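Local coordinates for CbsA (Xanthomonas oryzae pv. oryzae, PDB 5XYH), which hydrolyses the beta-1,4 bonds of cellulose as a family 6 exoglucanase, probably releasing cellobiose from chain ends during attack on the plant cell wall, at residues 238-243 with 270-275; 178-183 with 219-224; 92-97 with 106-111; 257-262 with 314-319. All coordinates share one frame; numbering follows the deposited sequence. Where two conformers were deposited one is given.

Interaction 1: 238-243 with 270-275; sequences TPLHEP and DESTYA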
loop_
_atom_site.group_PDB
_atom_site.type_symbol
_atom_site.label_atom_id
_atom_site.label_comp_id
_atom_site.label_asym_id
_atom_site.label_seq_id
_atom_site.Cartn_x
_atom_site.Cartn_y
_atom_site.Cartn_z
ATOM N N THR A 238 -2.161 -7.960 4.888
ATOM C CA THR A 238 -2.954 -8.262 6.074
ATOM C C THR A 238 -4.425 -8.338 5.691
ATOM O O THR A 238 -4.919 -7.465 4.967
ATOM C CB THR A 238 -2.715 -7.206 7.152
ATOM O OG1 THR A 238 -1.327 -7.224 7.522
ATOM C CG2 THR A 238 -3.558 -7.501 8.381
ATOM N N PRO A 239 -5.147 -9.367 6.120
ATOM C CA PRO A 239 -6.501 -9.572 5.600
ATOM C C PRO A 239 -7.463 -8.458 5.996
ATOM O O PRO A 239 -7.275 -7.746 6.984
ATOM C CB PRO A 239 -6.921 -10.917 6.201
ATOM C CG PRO A 239 -5.975 -11.193 7.311
ATOM C CD PRO A 239 -4.694 -10.487 6.969
ATOM N N LEU A 240 -8.488 -8.295 5.163
ATOM C CA LEU A 240 -9.589 -7.385 5.469
ATOM C C LEU A 240 -10.268 -7.780 6.772
ATOM O O LEU A 240 -10.509 -6.936 7.646
ATOM C CB LEU A 240 -10.585 -7.397 4.308
ATOM C CG LEU A 240 -11.671 -6.326 4.260
ATOM C CD1 LEU A 240 -11.045 -4.951 4.326
ATOM C CD2 LEU A 240 -12.517 -6.493 2.993
ATOM N N HIS A 241 -10.570 -9.070 6.923
ATOM C CA HIS A 241 -11.136 -9.612 8.147
ATOM C C HIS A 241 -10.440 -10.918 8.496
ATOM O O HIS A 241 -10.012 -11.672 7.615
ATOM C CB HIS A 241 -12.639 -9.900 8.034
ATOM C CG HIS A 241 -13.451 -8.744 7.544
ATOM N ND1 HIS A 241 -13.730 -7.645 8.326
ATOM C CD2 HIS A 241 -14.067 -8.530 6.357
ATOM C CE1 HIS A 241 -14.469 -6.792 7.637
ATOM N NE2 HIS A 241 -14.687 -7.305 6.439
ATOM N N GLU A 242 -10.336 -11.176 9.791
ATOM C CA GLU A 242 -10.023 -12.513 10.265
ATOM C C GLU A 242 -11.325 -13.122 10.768
ATOM O O GLU A 242 -11.677 -12.979 11.952
ATOM C CB GLU A 242 -8.955 -12.484 11.350
ATOM C CG GLU A 242 -7.521 -12.316 10.814
ATOM C CD GLU A 242 -6.955 -13.578 10.160
ATOM O OE1 GLU A 242 -7.676 -14.600 10.063
ATOM O OE2 GLU A 242 -5.773 -13.529 9.737
ATOM N N PRO A 243 -12.065 -13.808 9.892
ATOM C CA PRO A 243 -13.439 -14.207 10.239
ATOM C C PRO A 243 -13.517 -15.241 11.349
ATOM O O PRO A 243 -14.549 -15.337 12.019
ATOM C CB PRO A 243 -13.971 -14.770 8.917
ATOM C CG PRO A 243 -12.714 -15.337 8.265
ATOM C CD PRO A 243 -11.636 -14.346 8.589
ATOM N N ASP A 270 -6.684 -7.487 11.729
ATOM C CA ASP A 270 -7.054 -7.278 10.337
ATOM C C ASP A 270 -7.153 -5.779 10.047
ATOM O O ASP A 270 -7.092 -4.932 10.953
ATOM C CB ASP A 270 -8.357 -8.020 9.986
ATOM C CG ASP A 270 -9.538 -7.641 10.896
ATOM O OD1 ASP A 270 -9.780 -6.438 11.127
ATOM O OD2 ASP A 270 -10.245 -8.560 11.358
ATOM N N GLU A 271 -7.298 -5.460 8.757
ATOM C CA GLU A 271 -7.278 -4.065 8.329
ATOM C C GLU A 271 -8.575 -3.337 8.658
ATOM O O GLU A 271 -8.559 -2.115 8.850
ATOM C CB GLU A 271 -6.975 -3.983 6.831
ATOM C CG GLU A 271 -5.540 -4.476 6.517
ATOM C CD GLU A 271 -4.495 -3.715 7.312
ATOM O OE1 GLU A 271 -4.279 -2.514 7.020
ATOM O OE2 GLU A 271 -3.878 -4.313 8.221
ATOM N N SER A 272 -9.700 -4.052 8.715
ATOM C CA SER A 272 -10.950 -3.406 9.107
ATOM C C SER A 272 -10.868 -2.899 10.540
ATOM O O SER A 272 -11.203 -1.744 10.821
ATOM C CB SER A 272 -12.121 -4.369 8.938
ATOM O OG SER A 272 -12.380 -4.595 7.565
ATOM N N THR A 273 -10.412 -3.750 11.462
ATOM C CA THR A 273 -10.221 -3.308 12.840
ATOM C C THR A 273 -9.209 -2.160 12.917
ATOM O O THR A 273 -9.435 -1.167 13.624
ATOM C CB THR A 273 -9.771 -4.494 13.708
ATOM O OG1 THR A 273 -10.656 -5.609 13.500
ATOM C CG2 THR A 273 -9.751 -4.127 15.191
ATOM N N TYR A 274 -8.110 -2.262 12.159
ATOM C CA TYR A 274 -7.069 -1.232 12.180
ATOM C C TYR A 274 -7.620 0.131 11.751
ATOM O O TYR A 274 -7.372 1.152 12.411
ATOM C CB TYR A 274 -5.904 -1.661 11.282
ATOM C CG TYR A 274 -4.693 -0.740 11.311
ATOM C CD1 TYR A 274 -4.199 -0.245 12.511
ATOM C CD2 TYR A 274 -4.039 -0.372 10.131
ATOM C CE1 TYR A 274 -3.097 0.607 12.544
ATOM C CE2 TYR A 274 -2.919 0.467 10.149
ATOM C CZ TYR A 274 -2.458 0.953 11.361
ATOM O OH TYR A 274 -1.373 1.781 11.397
ATOM N N ALA A 275 -8.354 0.171 10.634
ATOM C CA ALA A 275 -8.869 1.446 10.132
ATOM C C ALA A 275 -9.823 2.098 11.132
ATOM O O ALA A 275 -9.826 3.325 11.291
ATOM C CB ALA A 275 -9.571 1.240 8.789
#
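Leu240 and Ser272 meet where the loop after strand 229-232 lies across the N-terminus of helix 271-284, in the distorted alpha/beta barrel of the family 6 glycoside hydrolases. The first-turn amides of a helix have no carbonyl one turn earlier, and here the loop supplies two. Glu271 N donates to Pro239 O at 2.9 Å, and Ser272 N reaches Leu240 O at 3.2 Å, in the carbonyl plane on a lone pair.

Asp270, the N-cap, suits its place because its short carboxylate can serve both directions. With CG between the backbone N and the carbonyl carbon (chi1 56°), OD1 turns back to accept from Thr273 N at 2.8 Å and also from Thr273 OG1. OD2 faces the loop instead and takes Glu242 N at 3.1 Å on its anti side, somewhat out of the carboxylate plane.

The solvent side is looser. His241 starts away from the helix, but its imidazole swings back obliquely to the Ser272 hydroxyl. In the conformer given, Ser272 OG also donates to Leu240 O from above the carbonyl plane; a second conformer was deposited, so both details are doubtful. Leu240, by contrast, turns its aliphatic end to Ile295 and Tyr357 of strands 292-296 and 354-358.

The inner side is tight, and most of its polar ends have partners deeper in the fold. Glu242 accepts from Val325 N and Asp326 N, Glu271 OE1 is hydrogen-bonded to Thr232 OG1, and Thr238 OG1 bonds to His196. The Thr238 and Glu271 side chains cross at about a right angle, which brings Thr238 CG2 to 3.2 Å from Glu271 OE2.

Interaction 2: 178-183 with 219-224; sequences ALDKLH and GTAAGL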
loop_
_atom_site.group_PDB
_atom_site.type_symbol
_atom_site.label_atom_id
_atom_site.label_comp_id
_atom_site.label_asym_id
_atom_site.label_seq_id
_atom_site.Cartn_x
_atom_site.Cartn_y
_atom_site.Cartn_z
ATOM N N ALA A 178 4.619 17.977 -0.238
ATOM C CA ALA A 178 3.750 17.192 -1.106
ATOM C C ALA A 178 2.295 17.568 -0.894
ATOM O O ALA A 178 1.568 17.833 -1.857
ATOM C CB ALA A 178 3.962 15.696 -0.862
ATOM N N LEU A 179 1.852 17.618 0.365
ATOM C CA LEU A 179 0.449 17.931 0.622
ATOM C C LEU A 179 0.104 19.339 0.154
ATOM O O LEU A 179 -0.938 19.543 -0.480
ATOM C CB LEU A 179 0.103 17.757 2.102
ATOM C CG LEU A 179 0.052 16.306 2.611
ATOM C CD1 LEU A 179 -0.167 16.314 4.108
ATOM C CD2 LEU A 179 -1.005 15.460 1.909
ATOM N N ASP A 180 0.980 20.311 0.421
ATOM C CA ASP A 180 0.709 21.692 0.012
ATOM C C ASP A 180 0.522 21.791 -1.497
ATOM O O ASP A 180 -0.463 22.365 -1.981
ATOM C CB ASP A 180 1.842 22.617 0.465
ATOM C CG ASP A 180 1.661 23.131 1.881
ATOM O OD1 ASP A 180 0.524 23.064 2.398
ATOM O OD2 ASP A 180 2.654 23.610 2.479
ATOM N N LYS A 181 1.451 21.212 -2.263
ATOM C CA LYS A 181 1.428 21.413 -3.708
ATOM C C LYS A 181 0.332 20.591 -4.370
ATOM O O LYS A 181 -0.238 21.023 -5.374
ATOM C CB LYS A 181 2.796 21.070 -4.303
ATOM C CG LYS A 181 3.922 21.947 -3.774
ATOM C CD LYS A 181 3.929 23.297 -4.458
ATOM C CE LYS A 181 4.124 23.104 -5.964
ATOM N NZ LYS A 181 4.482 24.359 -6.689
ATOM N N LEU A 182 0.020 19.422 -3.819
ATOM C CA LEU A 182 -0.980 18.561 -4.431
ATOM C C LEU A 182 -2.390 18.956 -4.006
ATOM O O LEU A 182 -3.306 18.954 -4.836
ATOM C CB LEU A 182 -0.680 17.102 -4.090
ATOM C CG LEU A 182 0.650 16.609 -4.678
ATOM C CD1 LEU A 182 1.054 15.281 -4.050
ATOM C CD2 LEU A 182 0.570 16.469 -6.183
ATOM N N HIS A 183 -2.580 19.327 -2.734
ATOM C CA HIS A 183 -3.901 19.778 -2.305
ATOM C C HIS A 183 -4.328 21.064 -3.003
ATOM O O HIS A 183 -5.529 21.321 -3.118
ATOM C CB HIS A 183 -3.951 19.984 -0.786
ATOM C CG HIS A 183 -5.278 20.489 -0.296
ATOM N ND1 HIS A 183 -6.442 19.760 -0.418
ATOM C CD2 HIS A 183 -5.631 21.665 0.281
ATOM C CE1 HIS A 183 -7.453 20.456 0.076
ATOM N NE2 HIS A 183 -6.988 21.614 0.508
ATOM N N GLY A 219 0.274 21.603 9.925
ATOM C CA GLY A 219 1.199 22.636 9.517
ATOM C C GLY A 219 1.145 23.005 8.053
ATOM O O GLY A 219 1.794 23.981 7.666
ATOM N N THR A 220 0.416 22.250 7.228
ATOM C CA THR A 220 0.277 22.621 5.831
ATOM C C THR A 220 -0.538 23.911 5.729
ATOM O O THR A 220 -1.137 24.370 6.698
ATOM C CB THR A 220 -0.389 21.497 5.032
ATOM O OG1 THR A 220 -1.730 21.291 5.499
ATOM C CG2 THR A 220 0.396 20.191 5.166
ATOM N N ALA A 221 -0.560 24.500 4.534
ATOM C CA ALA A 221 -1.259 25.774 4.369
ATOM C C ALA A 221 -2.743 25.647 4.711
ATOM O O ALA A 221 -3.295 26.483 5.439
ATOM C CB ALA A 221 -1.074 26.296 2.947
ATOM N N ALA A 222 -3.399 24.590 4.226
ATOM C CA ALA A 222 -4.821 24.388 4.481
ATOM C C ALA A 222 -5.099 23.613 5.766
ATOM O O ALA A 222 -6.264 23.328 6.056
ATOM C CB ALA A 222 -5.467 23.667 3.293
ATOM N N GLY A 223 -4.074 23.275 6.549
ATOM C CA GLY A 223 -4.331 22.496 7.749
ATOM C C GLY A 223 -4.836 21.100 7.408
ATOM O O GLY A 223 -4.489 20.520 6.370
ATOM N N LEU A 224 -5.683 20.560 8.291
ATOM C CA LEU A 224 -6.191 19.203 8.120
ATOM C C LEU A 224 -6.930 18.998 6.802
ATOM O O LEU A 224 -7.141 17.850 6.404
ATOM C CB LEU A 224 -7.120 18.842 9.284
ATOM C CG LEU A 224 -6.494 18.940 10.683
ATOM C CD1 LEU A 224 -7.419 18.279 11.708
ATOM C CD2 LEU A 224 -5.093 18.336 10.710
HETATM O O HOH W 1 -2.254 22.858 2.037
#
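Asp180 and Thr220 supply about half of the surface buried here, between the last turn of helix 170-183 and the loop that follows helix 206-218. The Asp180 carboxylate swings across to the loop, its CG anti to the carbonyl carbon (chi1 -86°), and OD1 accepts from Ala221 N at 2.8 Å. The N-H points almost straight at the oxygen (170°) and arrives on its syn side, close to the carboxylate plane. The same oxygen accepts a hydrogen bond from a water 2.8 Å away, and that water accepts from Ala222 N at 3.0 Å. Two successive amides of the loop thus converge on one acceptor, the second through solvent. Aspartate fits here because its short anionic side chain puts one oxygen within reach of both donors.

Those amides belong to the middle of a type I beta turn, Thr220 to Gly223, closed by Gly223 N to Thr220 O. The fold is a run of beta-alpha units: helix 170-183 leads into strand 188-193, helix 206-218 into the neighbouring parallel strand 229-232, and the turn after helix 206-218 packs against the C-terminal turn of helix 170-183.

Thr220 is two-faced, as a buried threonine can be. Its OG1 bonds back to Val217 O in the end of helix 206-218 and to the Ser226 hydroxyl, while CG2 lies 3.9 Å from Leu179 CB and CB sits 3.2 Å from Asp180 OD1. Leu179 continues inward onto strands 140-145 and 188-193. Nearer the surface, His183 extends with CG anti to the backbone N (chi1 178°) and sets CD2 3.6 Å from Ala222 CB, an oblique approach that the small methyl accommodates.

Interaction 3: 92-97 with 106-111; sequences IYDMPG and NGELPL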
loop_
_atom_site.group_PDB
_atom_site.type_symbol
_atom_site.label_atom_id
_atom_site.label_comp_id
_atom_site.label_asym_id
_atom_site.label_seq_id
_atom_site.Cartn_x
_atom_site.Cartn_y
_atom_site.Cartn_z
ATOM N N ILE A 92 2.536 8.534 -4.610
ATOM C CA ILE A 92 3.603 9.519 -4.456
ATOM C C ILE A 92 4.680 8.870 -3.588
ATOM O O ILE A 92 4.467 8.644 -2.395
ATOM C CB ILE A 92 3.073 10.814 -3.815
ATOM C CG1 ILE A 92 1.870 11.374 -4.604
ATOM C CG2 ILE A 92 4.200 11.867 -3.641
ATOM C CD1 ILE A 92 2.153 11.654 -6.102
ATOM N N TYR A 93 5.848 8.566 -4.175
ATOM C CA TYR A 93 6.770 7.636 -3.517
ATOM C C TYR A 93 8.213 7.920 -3.951
ATOM O O TYR A 93 8.860 7.120 -4.623
ATOM C CB TYR A 93 6.362 6.195 -3.840
ATOM C CG TYR A 93 7.094 5.076 -3.113
ATOM C CD1 TYR A 93 7.218 5.075 -1.733
ATOM C CD2 TYR A 93 7.608 3.992 -3.821
ATOM C CE1 TYR A 93 7.865 4.038 -1.062
ATOM C CE2 TYR A 93 8.253 2.959 -3.170
ATOM C CZ TYR A 93 8.383 2.992 -1.782
ATOM O OH TYR A 93 9.027 1.963 -1.124
ATOM N N ASP A 94 8.754 9.074 -3.541
ATOM C CA ASP A 94 10.172 9.350 -3.767
ATOM C C ASP A 94 10.803 10.130 -2.613
ATOM O O ASP A 94 11.712 10.937 -2.833
ATOM C CB ASP A 94 10.384 10.110 -5.085
ATOM C CG ASP A 94 11.779 9.883 -5.673
ATOM O OD1 ASP A 94 12.457 8.910 -5.265
ATOM O OD2 ASP A 94 12.196 10.683 -6.533
ATOM N N MET A 95 10.349 9.891 -1.387
ATOM C CA MET A 95 10.897 10.569 -0.218
ATOM C C MET A 95 12.426 10.487 -0.200
ATOM O O MET A 95 12.994 9.425 -0.481
ATOM C CB MET A 95 10.338 9.942 1.062
ATOM C CG MET A 95 10.757 10.675 2.321
ATOM S SD MET A 95 9.922 12.271 2.490
ATOM C CE MET A 95 8.311 11.714 3.048
ATOM N N PRO A 96 13.123 11.576 0.128
ATOM C CA PRO A 96 14.544 11.464 0.483
ATOM C C PRO A 96 14.742 10.440 1.596
ATOM O O PRO A 96 13.962 10.371 2.541
ATOM C CB PRO A 96 14.907 12.878 0.955
ATOM C CG PRO A 96 13.858 13.781 0.350
ATOM C CD PRO A 96 12.608 12.951 0.280
ATOM N N GLY A 97 15.791 9.630 1.470
ATOM C CA GLY A 97 16.010 8.563 2.437
ATOM C C GLY A 97 14.875 7.561 2.510
ATOM O O GLY A 97 14.553 7.068 3.602
ATOM N N ASN A 106 15.505 1.211 -2.575
ATOM C CA ASN A 106 15.861 1.637 -3.919
ATOM C C ASN A 106 15.617 3.127 -4.138
ATOM O O ASN A 106 15.745 3.607 -5.265
ATOM C CB ASN A 106 15.102 0.819 -4.963
ATOM C CG ASN A 106 15.327 -0.671 -4.808
ATOM O OD1 ASN A 106 16.437 -1.123 -4.506
ATOM N ND2 ASN A 106 14.269 -1.444 -5.001
ATOM N N GLY A 107 15.286 3.870 -3.087
ATOM C CA GLY A 107 15.020 5.286 -3.246
ATOM C C GLY A 107 16.240 6.022 -3.747
ATOM O O GLY A 107 17.349 5.793 -3.265
ATOM N N GLU A 108 16.052 6.889 -4.736
ATOM C CA GLU A 108 17.164 7.548 -5.403
ATOM C C GLU A 108 17.682 8.762 -4.647
ATOM O O GLU A 108 18.837 9.147 -4.844
ATOM C CB GLU A 108 16.739 7.978 -6.807
ATOM C CG GLU A 108 15.625 9.013 -6.800
ATOM C CD GLU A 108 15.006 9.239 -8.171
ATOM O OE1 GLU A 108 15.626 8.877 -9.207
ATOM O OE2 GLU A 108 13.895 9.778 -8.218
ATOM N N LEU A 109 16.871 9.362 -3.794
ATOM C CA LEU A 109 17.208 10.657 -3.223
ATOM C C LEU A 109 17.840 10.482 -1.853
ATOM O O LEU A 109 17.320 9.713 -1.028
ATOM C CB LEU A 109 15.952 11.530 -3.115
ATOM C CG LEU A 109 15.311 11.891 -4.459
ATOM C CD1 LEU A 109 14.073 12.775 -4.280
ATOM C CD2 LEU A 109 16.340 12.592 -5.310
ATOM N N PRO A 110 18.938 11.177 -1.573
ATOM C CA PRO A 110 19.583 11.048 -0.266
ATOM C C PRO A 110 18.868 11.848 0.807
ATOM O O PRO A 110 18.226 12.865 0.539
ATOM C CB PRO A 110 20.991 11.605 -0.520
ATOM C CG PRO A 110 20.779 12.638 -1.573
ATOM C CD PRO A 110 19.679 12.088 -2.466
ATOM N N LEU A 111 19.014 11.375 2.042
ATOM C CA LEU A 111 18.448 12.020 3.225
ATOM C C LEU A 111 19.329 13.198 3.634
ATOM O O LEU A 111 20.031 13.183 4.649
ATOM C CB LEU A 111 18.298 11.016 4.357
ATOM C CG LEU A 111 17.512 11.557 5.549
ATOM C CD1 LEU A 111 16.003 11.577 5.245
ATOM C CD2 LEU A 111 17.832 10.757 6.818
HETATM O O HOH W 2 13.947 8.623 -2.989
HETATM O O HOH W 3 13.769 6.438 -6.396
#
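Gly97 N donates to Leu109 O at 2.9 Å, joining two irregular loop segments whose touching parts run 47° apart in direction. Beyond this bond Gly97 takes a positive phi (60°), a shape that comes easily to glycine, and its bare alpha carbon lies 3.9 Å from Leu111 CB. Leu111 CD1 rests near Pro96 O, while the Pro96 ring brings CB to 3.3 Å from Pro110 O; proline's fixed phi suits the extended backbone at this one position.

Both segments lie between strand 86-92 and helix 113-131, in the long loop that leaves the C-terminal end of a parallel barrel strand. In family 6 enzymes such ends border the substrate cleft, so this loop probably helps to shape it.

At the other end, Asp94 and Glu108 cross at about a right angle, their carboxylate planes 49° apart. Asp94 OD2 and Glu108 OE2 are only 2.6 Å from each other, a spacing at which an acid group probably holds a proton and donates it; Glu108 OE2 also accepts from Ile54 N. Asp94 OD1 faces two waters. One donates to it and accepts from Glu108 N. The other lies near Asp94 OD1 and Met95 O and accepts from Leu109 N at 3.1 Å. Leu109 packs alongside, its CD1 3.3 Å from Asp94 O and its side chain also touching Arg118 of helix 113-131.

Interaction 4: 257-262 with 314-319; sequences ISSSTF and NDVNTY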
loop_
_atom_site.group_PDB
_atom_site.type_symbol
_atom_site.label_atom_id
_atom_site.label_comp_id
_atom_site.label_asym_id
_atom_site.label_seq_id
_atom_site.Cartn_x
_atom_site.Cartn_y
_atom_site.Cartn_z
ATOM N N ILE A 257 -6.075 -14.779 23.053
ATOM C CA ILE A 257 -5.493 -15.242 21.800
ATOM C C ILE A 257 -4.618 -14.174 21.167
ATOM O O ILE A 257 -3.758 -14.498 20.342
ATOM C CB ILE A 257 -6.575 -15.715 20.817
ATOM C CG1 ILE A 257 -7.589 -14.601 20.532
ATOM C CG2 ILE A 257 -7.240 -16.995 21.346
ATOM C CD1 ILE A 257 -8.467 -14.909 19.337
ATOM N N SER A 258 -4.811 -12.901 21.539
ATOM C CA SER A 258 -3.920 -11.841 21.080
ATOM C C SER A 258 -2.482 -12.078 21.516
ATOM O O SER A 258 -1.561 -11.525 20.904
ATOM C CB SER A 258 -4.394 -10.493 21.615
ATOM O OG SER A 258 -4.344 -10.503 23.035
ATOM N N SER A 259 -2.271 -12.884 22.558
ATOM C CA SER A 259 -0.938 -13.182 23.061
ATOM C C SER A 259 -0.313 -14.389 22.382
ATOM O O SER A 259 0.781 -14.808 22.782
ATOM C CB SER A 259 -0.980 -13.418 24.569
ATOM O OG SER A 259 -1.494 -14.712 24.852
ATOM N N SER A 260 -0.973 -14.964 21.380
ATOM C CA SER A 260 -0.354 -16.032 20.606
ATOM C C SER A 260 0.946 -15.544 19.978
ATOM O O SER A 260 1.183 -14.337 19.825
ATOM C CB SER A 260 -1.294 -16.508 19.500
ATOM O OG SER A 260 -1.653 -15.399 18.684
ATOM N N THR A 261 1.780 -16.512 19.572
ATOM C CA THR A 261 3.035 -16.189 18.897
ATOM C C THR A 261 2.801 -15.297 17.686
ATOM O O THR A 261 3.505 -14.304 17.495
ATOM C CB THR A 261 3.757 -17.470 18.465
ATOM O OG1 THR A 261 4.181 -18.207 19.626
ATOM C CG2 THR A 261 4.968 -17.122 17.638
ATOM N N PHE A 262 1.785 -15.612 16.882
ATOM C CA PHE A 262 1.568 -14.883 15.635
ATOM C C PHE A 262 1.249 -13.413 15.875
ATOM O O PHE A 262 1.655 -12.552 15.085
ATOM C CB PHE A 262 0.449 -15.538 14.828
ATOM C CG PHE A 262 0.256 -14.941 13.456
ATOM C CD1 PHE A 262 1.229 -15.099 12.471
ATOM C CD2 PHE A 262 -0.907 -14.234 13.146
ATOM C CE1 PHE A 262 1.053 -14.554 11.189
ATOM C CE2 PHE A 262 -1.102 -13.681 11.878
ATOM C CZ PHE A 262 -0.123 -13.846 10.895
ATOM N N ASN A 314 -6.800 -26.189 22.250
ATOM C CA ASN A 314 -6.840 -26.021 23.692
ATOM C C ASN A 314 -5.730 -25.110 24.211
ATOM O O ASN A 314 -5.525 -25.024 25.424
ATOM C CB ASN A 314 -6.782 -27.399 24.354
ATOM C CG ASN A 314 -7.316 -27.377 25.761
ATOM O OD1 ASN A 314 -8.251 -26.636 26.069
ATOM N ND2 ASN A 314 -6.729 -28.194 26.634
ATOM N N ASP A 315 -5.035 -24.403 23.323
ATOM C CA ASP A 315 -4.047 -23.400 23.708
ATOM C C ASP A 315 -4.081 -22.289 22.659
ATOM O O ASP A 315 -4.519 -22.513 21.531
ATOM C CB ASP A 315 -2.649 -24.023 23.825
ATOM C CG ASP A 315 -2.116 -24.492 22.478
ATOM O OD1 ASP A 315 -2.385 -25.647 22.085
ATOM O OD2 ASP A 315 -1.463 -23.671 21.794
ATOM N N VAL A 316 -3.614 -21.087 23.021
ATOM C CA VAL A 316 -3.849 -19.948 22.120
ATOM C C VAL A 316 -3.126 -20.130 20.792
ATOM O O VAL A 316 -3.627 -19.699 19.743
ATOM C CB VAL A 316 -3.477 -18.593 22.770
ATOM C CG1 VAL A 316 -4.425 -18.272 23.913
ATOM C CG2 VAL A 316 -2.018 -18.547 23.233
ATOM N N ASN A 317 -1.952 -20.766 20.795
ATOM C CA ASN A 317 -1.231 -20.934 19.536
ATOM C C ASN A 317 -1.953 -21.908 18.613
ATOM O O ASN A 317 -2.157 -21.617 17.428
ATOM C CB ASN A 317 0.201 -21.398 19.798
ATOM C CG ASN A 317 1.090 -20.273 20.267
ATOM O OD1 ASN A 317 0.787 -19.097 20.046
ATOM N ND2 ASN A 317 2.210 -20.620 20.895
ATOM N N THR A 318 -2.339 -23.077 19.133
ATOM C CA THR A 318 -3.076 -24.022 18.298
ATOM C C THR A 318 -4.334 -23.371 17.750
ATOM O O THR A 318 -4.644 -23.501 16.561
ATOM C CB THR A 318 -3.428 -25.281 19.095
ATOM O OG1 THR A 318 -2.228 -25.894 19.577
ATOM C CG2 THR A 318 -4.186 -26.285 18.225
ATOM N N TYR A 319 -5.045 -22.636 18.605
ATOM C CA TYR A 319 -6.301 -22.005 18.207
ATOM C C TYR A 319 -6.080 -20.986 17.101
ATOM O O TYR A 319 -6.703 -21.065 16.043
ATOM C CB TYR A 319 -6.947 -21.340 19.418
ATOM C CG TYR A 319 -8.376 -20.874 19.193
ATOM C CD1 TYR A 319 -9.452 -21.728 19.426
ATOM C CD2 TYR A 319 -8.655 -19.571 18.790
ATOM C CE1 TYR A 319 -10.765 -21.296 19.236
ATOM C CE2 TYR A 319 -9.957 -19.135 18.598
ATOM C CZ TYR A 319 -11.009 -19.998 18.822
ATOM O OH TYR A 319 -12.309 -19.565 18.643
HETATM O O HOH W 4 0.469 -18.280 16.853
#
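Asn317 OD1 accepts from Thr261 N at 2.8 Å, in a nearly straight bond (169°) that comes in 17° from the carbonyl plane. A water bound to Phe262 N also donates to this oxygen, but weakly. The other branch of the amide, Asn317 ND2, makes a weak bond to Thr261 OG1 at 3.4 Å. Asparagine suits the position because one flat group offers an acceptor to the loop amide and a donor to the loop hydroxyl. Its CG is anti to the carbonyl carbon (chi1 -77°), which carries the amide from the helix toward the loop.

The amide of Thr261 is presented just past a short 3-10 turn, 257-259. Ile257 O closes this turn by accepting twice from Ser260, from its N at 3.0 Å and from its OG at 2.8 Å. Serine can do this with OG held between the backbone N and the carbonyl carbon, where it meets Ile257 O nearly head-on.

Apolar packing fills the inner side. Val316 directs CG1 at the Ile257 backbone, 3.8 Å from CA, and its CG2 lies against Ser260. Ile257 CG2 touches Val316 CG1 at 4.0 Å and meets the Tyr319 ring obliquely, 3.9 Å from CD2. Beta-branched Ile257 and Val316 present methyls to each other close to the chain, and Ile252 of strand 251-252 extends the cluster by touching Ile257, Val316 and Tyr319.

Asp315 opens helix 316-323 by accepting from Thr318 N, so the loop turn docks against the first turn of an Asp N-capped helix, about 28 Å, centre to centre, from the middle of the chain, at the periphery of the family 6 fold.

Interactions 1 and 3 lie on opposite sides of the chain's centre, about 29 Å apart between centres. Each involves a loop leaving the C-terminal end of a parallel strand, 229-232 and 86-92, the rim where family 6 enzymes usually bind cellulose, so both probably border the cleft. Interaction 2 instead involves the loop entering strand 229-232; it touches interaction 3 through Leu182 CD1 and Ile92 CG1, 4.0 Å apart, packing of helix 170-183 on strand 86-92. Interaction 4 is more peripheral, its centre about 44 Å from that of interaction 2. Its segments alternate along the chain with those of interaction 1, and their nearest atoms are about 5 Å apart, without touching.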